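PDB 4ZXH: Abbfa_003403 from Acinetobacter baumannii, which probably assembles a peptide product as a four-domain nonribosomal peptide synthetase with condensation, adenylation, carrier and thioesterase domains. Local coordinates for residues 511-523 against 543-555. Residues are numbered along the deposited sequence; the frame is centred on the assembly and turned at random.
Sequences ELGQHIAGIAEYL and LLPAAILGIWAAG
Ile516 and Gly550 mark the point where helix 511-523 meets helix 543-553: their CA atoms lie 4.4 Å apart, and the local axes approach to 7.6 Å at a crossing angle of -52°. Both segments belong to the adenylation domain of the ANL superfamily, where helix 543-553 links the parallel strands 533-537 and 557-560 in a beta-alpha-beta crossover. One flank of that helix packs on these strands, as Ile551 against Val534 and Tyr558 attests, while helix 511-523 covers another.

The close crossing rests on small residues. Gly550 brings bare backbone to the interface, and its CA comes within 3.8 Å of Ile516 O; Gly550 CA also lies 4.2 Å from Ile519 CG2. Ala546 and Ala553 extend the shallow surface on either side of the glycine in sequence.

Ile516 is a knob into the hole formed by Ala546, Leu549, Gly550 and Ala553. Its two branches divide the work: CG1 lies anti to the carbonyl carbon (chi1 -49°) and carries CD1 to Leu549 CB, whereas CG2 of Ile516 meets Ala553 CB at 4.1 Å. Leu549 also touches Ile487 of helix 483-494, which joins a third helix to the packing. Ile519 lays CD1 over the backbone of Ala546 and Ala547.

Toward the start of helix 543-553, the His515 ring meets Leu543 obliquely, and the two side chains cross at about a right angle. His515 ND1 makes a weak hydrogen bond back to Glu511 O (124° at the hydrogen). Just past the crossing, Ala520 CB rests 3.7 Å from Gly550 O; farther along, Leu523 slants across Ile551, with CD1 of Leu523 3.7 Å from CG1 of Ile551.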
ATOM      1  N   GLU A 511     -38.597  42.080  19.707  1.00 50.11           N
ATOM      2  CA  GLU A 511     -38.879  41.151  20.790  1.00 49.03           C
ATOM      3  C   GLU A 511     -37.590  40.599  21.385  1.00 49.49           C
ATOM      4  O   GLU A 511     -37.508  40.351  22.583  1.00 54.50           O
ATOM      5  CB  GLU A 511     -39.770  40.006  20.291  1.00 42.13           C
ATOM      6  CG  GLU A 511     -41.236  40.377  20.205  1.00 57.17           C
ATOM      7  CD  GLU A 511     -42.105  39.305  19.561  1.00 68.53           C
ATOM      8  OE1 GLU A 511     -41.569  38.454  18.806  1.00 67.09           O
ATOM      9  OE2 GLU A 511     -43.332  39.320  19.819  1.00 72.50           O
ATOM     10  N   LEU A 512     -36.591  40.394  20.534  1.00 45.07           N
ATOM     11  CA  LEU A 512     -35.292  39.904  20.971  1.00 40.19           C
ATOM     12  C   LEU A 512     -34.641  40.902  21.916  1.00 45.69           C
ATOM     13  O   LEU A 512     -34.097  40.520  22.952  1.00 42.62           O
ATOM     14  CB  LEU A 512     -34.381  39.654  19.769  1.00 43.17           C
ATOM     15  CG  LEU A 512     -32.886  39.439  20.040  1.00 44.37           C
ATOM     16  CD1 LEU A 512     -32.640  38.193  20.863  1.00 31.85           C
ATOM     17  CD2 LEU A 512     -32.104  39.377  18.732  1.00 40.07           C
ATOM     18  N   GLY A 513     -34.702  42.180  21.545  1.00 44.26           N
ATOM     19  CA  GLY A 513     -34.139  43.247  22.349  1.00 45.31           C
ATOM     20  C   GLY A 513     -34.793  43.285  23.716  1.00 49.97           C
ATOM     21  O   GLY A 513     -34.130  43.484  24.734  1.00 46.93           O
ATOM     22  N   GLN A 514     -36.104  43.080  23.735  1.00 48.66           N
ATOM     23  CA  GLN A 514     -36.848  43.018  24.979  1.00 44.26           C
ATOM     24  C   GLN A 514     -36.402  41.852  25.871  1.00 42.00           C
ATOM     25  O   GLN A 514     -36.317  42.008  27.092  1.00 49.41           O
ATOM     26  CB  GLN A 514     -38.345  42.932  24.683  1.00 48.29           C
ATOM     27  CG  GLN A 514     -38.961  44.274  24.335  1.00 58.48           C
ATOM     28  CD  GLN A 514     -40.427  44.192  23.941  1.00 70.89           C
ATOM     29  OE1 GLN A 514     -40.934  43.136  23.544  1.00 69.86           O
ATOM     30  NE2 GLN A 514     -41.117  45.319  24.050  1.00 79.77           N
ATOM     31  N   HIS A 515     -36.121  40.696  25.272  1.00 34.24           N
ATOM     32  CA  HIS A 515     -35.596  39.555  26.025  1.00 32.59           C
ATOM     33  C   HIS A 515     -34.159  39.768  26.520  1.00 42.38           C
ATOM     34  O   HIS A 515     -33.840  39.330  27.623  1.00 39.03           O
ATOM     35  CB  HIS A 515     -35.636  38.274  25.197  1.00 33.29           C
ATOM     36  CG  HIS A 515     -36.983  37.631  25.131  1.00 43.21           C
ATOM     37  ND1 HIS A 515     -37.733  37.596  23.974  1.00 40.35           N
ATOM     38  CD2 HIS A 515     -37.715  36.993  26.076  1.00 48.39           C
ATOM     39  CE1 HIS A 515     -38.871  36.966  24.211  1.00 44.68           C
ATOM     40  NE2 HIS A 515     -38.885  36.590  25.478  1.00 49.27           N
ATOM     41  N   ILE A 516     -33.290  40.386  25.704  1.00 40.60           N
ATOM     42  CA  ILE A 516     -31.929  40.715  26.153  1.00 42.18           C
ATOM     43  C   ILE A 516     -32.035  41.500  27.463  1.00 46.13           C
ATOM     44  O   ILE A 516     -31.405  41.166  28.470  1.00 47.79           O
ATOM     45  CB  ILE A 516     -31.112  41.604  25.137  1.00 40.70           C
ATOM     46  CG1 ILE A 516     -31.134  41.081  23.701  1.00 40.43           C
ATOM     47  CG2 ILE A 516     -29.665  41.788  25.605  1.00 29.04           C
ATOM     48  CD1 ILE A 516     -30.494  39.792  23.512  1.00 34.60           C
ATOM     49  N   ALA A 517     -32.859  42.542  27.417  1.00 42.44           N
ATOM     50  CA  ALA A 517     -33.014  43.493  28.495  1.00 38.14           C
ATOM     51  C   ALA A 517     -33.578  42.825  29.748  1.00 46.33           C
ATOM     52  O   ALA A 517     -33.064  43.016  30.853  1.00 45.74           O
ATOM     53  CB  ALA A 517     -33.903  44.628  28.045  1.00 33.62           C
ATOM     54  N   GLY A 518     -34.626  42.030  29.566  1.00 43.54           N
ATOM     55  CA  GLY A 518     -35.302  41.383  30.677  1.00 41.59           C
ATOM     56  C   GLY A 518     -34.462  40.324  31.363  1.00 43.37           C
ATOM     57  O   GLY A 518     -34.575  40.117  32.576  1.00 50.63           O
ATOM     58  N   ILE A 519     -33.615  39.650  30.592  1.00 38.00           N
ATOM     59  CA  ILE A 519     -32.743  38.629  31.153  1.00 36.58           C
ATOM     60  C   ILE A 519     -31.552  39.292  31.837  1.00 37.96           C
ATOM     61  O   ILE A 519     -31.065  38.826  32.871  1.00 39.16           O
ATOM     62  CB  ILE A 519     -32.279  37.647  30.072  1.00 36.98           C
ATOM     63  CG1 ILE A 519     -33.480  36.858  29.544  1.00 29.90           C
ATOM     64  CG2 ILE A 519     -31.232  36.674  30.610  1.00 26.18           C
ATOM     65  CD1 ILE A 519     -33.099  35.845  28.498  1.00 27.70           C
ATOM     66  N   ALA A 520     -31.098  40.405  31.282  1.00 37.02           N
ATOM     67  CA  ALA A 520     -30.008  41.133  31.909  1.00 37.18           C
ATOM     68  C   ALA A 520     -30.466  41.653  33.265  1.00 42.40           C
ATOM     69  O   ALA A 520     -29.769  41.520  34.271  1.00 44.94           O
ATOM     70  CB  ALA A 520     -29.540  42.268  31.021  1.00 27.81           C
ATOM     71  N   GLU A 521     -31.665  42.221  33.292  1.00 43.41           N
ATOM     72  CA  GLU A 521     -32.191  42.803  34.517  1.00 42.88           C
ATOM     73  C   GLU A 521     -32.541  41.730  35.545  1.00 35.97           C
ATOM     74  O   GLU A 521     -32.314  41.922  36.732  1.00 39.28           O
ATOM     75  CB  GLU A 521     -33.407  43.678  34.210  1.00 46.43           C
ATOM     76  CG  GLU A 521     -34.041  44.344  35.429  1.00 60.20           C
ATOM     77  CD  GLU A 521     -33.083  45.221  36.241  1.00 68.08           C
ATOM     78  OE1 GLU A 521     -32.013  45.624  35.723  1.00 71.11           O
ATOM     79  OE2 GLU A 521     -33.417  45.514  37.413  1.00 64.68           O
ATOM     80  N   TYR A 522     -33.072  40.600  35.101  1.00 29.50           N
ATOM     81  CA  TYR A 522     -33.321  39.494  36.015  1.00 29.46           C
ATOM     82  C   TYR A 522     -32.031  39.084  36.737  1.00 41.50           C
ATOM     83  O   TYR A 522     -32.021  38.885  37.961  1.00 36.10           O
ATOM     84  CB  TYR A 522     -33.901  38.314  35.253  1.00 31.38           C
ATOM     85  CG  TYR A 522     -34.495  37.210  36.109  1.00 41.91           C
ATOM     86  CD1 TYR A 522     -35.519  37.475  36.998  1.00 39.91           C
ATOM     87  CD2 TYR A 522     -34.075  35.884  35.973  1.00 48.75           C
ATOM     88  CE1 TYR A 522     -36.092  36.474  37.758  1.00 48.85           C
ATOM     89  CE2 TYR A 522     -34.646  34.867  36.738  1.00 49.66           C
ATOM     90  CZ  TYR A 522     -35.655  35.178  37.628  1.00 56.15           C
ATOM     91  OH  TYR A 522     -36.241  34.200  38.400  1.00 71.69           O
ATOM     92  N   LEU A 523     -30.936  38.983  35.980  1.00 31.36           N
ATOM     93  CA  LEU A 523     -29.662  38.563  36.544  1.00 26.80           C
ATOM     94  C   LEU A 523     -29.093  39.629  37.503  1.00 33.55           C
ATOM     95  O   LEU A 523     -28.651  39.312  38.608  1.00 37.14           O
ATOM     96  CB  LEU A 523     -28.668  38.251  35.422  1.00 27.28           C
ATOM     97  CG  LEU A 523     -28.958  37.031  34.537  1.00 27.95           C
ATOM     98  CD1 LEU A 523     -28.041  36.983  33.305  1.00 25.58           C
ATOM     99  CD2 LEU A 523     -28.816  35.751  35.341  1.00 31.63           C
ATOM    100  N   LEU A 543     -35.035  31.162  23.232  1.00 55.06           N
ATOM    101  CA  LEU A 543     -34.456  31.834  24.384  1.00 58.02           C
ATOM    102  C   LEU A 543     -32.929  31.715  24.415  1.00 60.48           C
ATOM    103  O   LEU A 543     -32.269  32.530  25.062  1.00 58.73           O
ATOM    104  CB  LEU A 543     -35.041  31.271  25.688  1.00 63.20           C
ATOM    105  CG  LEU A 543     -36.472  31.674  26.065  1.00 63.92           C
ATOM    106  CD1 LEU A 543     -37.039  30.789  27.174  1.00 61.30           C
ATOM    107  CD2 LEU A 543     -36.525  33.142  26.464  1.00 58.28           C
ATOM    108  N   LEU A 544     -32.371  30.713  23.724  1.00 58.22           N
ATOM    109  CA  LEU A 544     -30.937  30.405  23.837  1.00 42.36           C
ATOM    110  C   LEU A 544     -30.053  31.552  23.333  1.00 35.71           C
ATOM    111  O   LEU A 544     -29.207  32.041  24.091  1.00 30.95           O
ATOM    112  CB  LEU A 544     -30.601  29.093  23.118  1.00 38.84           C
ATOM    113  CG  LEU A 544     -29.138  28.637  22.997  1.00 36.41           C
ATOM    114  CD1 LEU A 544     -28.428  28.659  24.339  1.00 26.41           C
ATOM    115  CD2 LEU A 544     -29.087  27.220  22.405  1.00 35.41           C
ATOM    116  N   PRO A 545     -30.248  32.012  22.082  1.00 35.56           N
ATOM    117  CA  PRO A 545     -29.440  33.184  21.710  1.00 27.86           C
ATOM    118  C   PRO A 545     -29.657  34.356  22.646  1.00 31.51           C
ATOM    119  O   PRO A 545     -28.703  35.071  22.967  1.00 37.55           O
ATOM    120  CB  PRO A 545     -29.933  33.524  20.298  1.00 35.83           C
ATOM    121  CG  PRO A 545     -30.408  32.196  19.750  1.00 42.79           C
ATOM    122  CD  PRO A 545     -31.031  31.500  20.939  1.00 40.91           C
ATOM    123  N   ALA A 546     -30.896  34.543  23.094  1.00 34.62           N
ATOM    124  CA  ALA A 546     -31.210  35.646  24.005  1.00 34.87           C
ATOM    125  C   ALA A 546     -30.507  35.487  25.370  1.00 39.23           C
ATOM    126  O   ALA A 546     -30.068  36.468  25.969  1.00 38.46           O
ATOM    127  CB  ALA A 546     -32.708  35.757  24.188  1.00 32.85           C
ATOM    128  N   ALA A 547     -30.378  34.255  25.850  1.00 39.08           N
ATOM    129  CA  ALA A 547     -29.702  34.015  27.122  1.00 36.92           C
ATOM    130  C   ALA A 547     -28.231  34.416  27.042  1.00 38.53           C
ATOM    131  O   ALA A 547     -27.712  35.065  27.950  1.00 37.77           O
ATOM    132  CB  ALA A 547     -29.837  32.553  27.535  1.00 24.39           C
ATOM    133  N   ILE A 548     -27.562  34.022  25.958  1.00 35.85           N
ATOM    134  CA  ILE A 548     -26.166  34.394  25.759  1.00 31.47           C
ATOM    135  C   ILE A 548     -26.010  35.906  25.872  1.00 32.82           C
ATOM    136  O   ILE A 548     -25.199  36.407  26.653  1.00 36.41           O
ATOM    137  CB  ILE A 548     -25.628  33.968  24.376  1.00 32.48           C
ATOM    138  CG1 ILE A 548     -25.895  32.483  24.083  1.00 32.56           C
ATOM    139  CG2 ILE A 548     -24.162  34.335  24.251  1.00 30.81           C
ATOM    140  CD1 ILE A 548     -24.859  31.526  24.551  1.00 27.41           C
ATOM    141  N   LEU A 549     -26.799  36.636  25.093  1.00 28.71           N
ATOM    142  CA  LEU A 549     -26.610  38.077  25.013  1.00 29.03           C
ATOM    143  C   LEU A 549     -27.044  38.762  26.291  1.00 31.61           C
ATOM    144  O   LEU A 549     -26.484  39.788  26.659  1.00 34.59           O
ATOM    145  CB  LEU A 549     -27.357  38.648  23.813  1.00 29.86           C
ATOM    146  CG  LEU A 549     -26.795  38.224  22.448  1.00 36.76           C
ATOM    147  CD1 LEU A 549     -27.705  38.621  21.308  1.00 35.93           C
ATOM    148  CD2 LEU A 549     -25.424  38.839  22.254  1.00 30.57           C
ATOM    149  N   GLY A 550     -28.032  38.188  26.974  1.00 31.91           N
ATOM    150  CA  GLY A 550     -28.520  38.749  28.227  1.00 27.12           C
ATOM    151  C   GLY A 550     -27.432  38.661  29.274  1.00 30.95           C
ATOM    152  O   GLY A 550     -27.130  39.644  29.956  1.00 39.56           O
ATOM    153  N   ILE A 551     -26.824  37.480  29.378  1.00 27.23           N
ATOM    154  CA  ILE A 551     -25.722  37.252  30.303  1.00 28.51           C
ATOM    155  C   ILE A 551     -24.565  38.204  30.012  1.00 34.35           C
ATOM    156  O   ILE A 551     -23.969  38.779  30.920  1.00 45.46           O
ATOM    157  CB  ILE A 551     -25.229  35.812  30.223  1.00 22.49           C
ATOM    158  CG1 ILE A 551     -26.285  34.860  30.774  1.00 22.68           C
ATOM    159  CG2 ILE A 551     -23.947  35.648  31.014  1.00 32.27           C
ATOM    160  CD1 ILE A 551     -26.075  33.435  30.316  1.00 22.24           C
ATOM    161  N   TRP A 552     -24.256  38.379  28.736  1.00 29.60           N
ATOM    162  CA  TRP A 552     -23.214  39.308  28.352  1.00 28.26           C
ATOM    163  C   TRP A 552     -23.563  40.736  28.733  1.00 33.38           C
ATOM    164  O   TRP A 552     -22.702  41.493  29.164  1.00 31.54           O
ATOM    165  CB  TRP A 552     -22.948  39.225  26.855  1.00 26.23           C
ATOM    166  CG  TRP A 552     -22.150  38.028  26.477  1.00 29.13           C
ATOM    167  CD1 TRP A 552     -21.520  37.154  27.323  1.00 28.33           C
ATOM    168  CD2 TRP A 552     -21.895  37.556  25.154  1.00 30.24           C
ATOM    169  NE1 TRP A 552     -20.894  36.171  26.600  1.00 26.21           N
ATOM    170  CE2 TRP A 552     -21.110  36.398  25.271  1.00 22.21           C
ATOM    171  CE3 TRP A 552     -22.262  38.002  23.886  1.00 30.80           C
ATOM    172  CZ2 TRP A 552     -20.684  35.691  24.168  1.00 22.11           C
ATOM    173  CZ3 TRP A 552     -21.844  37.288  22.797  1.00 27.97           C
ATOM    174  CH2 TRP A 552     -21.071  36.144  22.944  1.00 26.27           C
ATOM    175  N   ALA A 553     -24.828  41.104  28.579  1.00 33.40           N
ATOM    176  CA  ALA A 553     -25.228  42.485  28.801  1.00 33.73           C
ATOM    177  C   ALA A 553     -25.178  42.842  30.286  1.00 34.36           C
ATOM    178  O   ALA A 553     -25.089  44.016  30.649  1.00 35.37           O
ATOM    179  CB  ALA A 553     -26.604  42.730  28.242  1.00 33.07           C
ATOM    180  N   ALA A 554     -25.214  41.820  31.135  1.00 34.18           N
ATOM    181  CA  ALA A 554     -25.084  42.015  32.574  1.00 34.93           C
ATOM    182  C   ALA A 554     -23.614  41.981  32.956  1.00 36.19           C
ATOM    183  O   ALA A 554     -23.264  42.000  34.137  1.00 40.24           O
ATOM    184  CB  ALA A 554     -25.865  40.955  33.341  1.00 35.58           C
ATOM    185  N   GLY A 555     -22.760  41.921  31.939  1.00 34.22           N
ATOM    186  CA  GLY A 555     -21.320  41.930  32.121  1.00 29.60           C
ATOM    187  C   GLY A 555     -20.730  40.596  32.539  1.00 31.07           C
ATOM    188  O   GLY A 555     -19.548  40.538  32.895  1.00 31.62           O
TER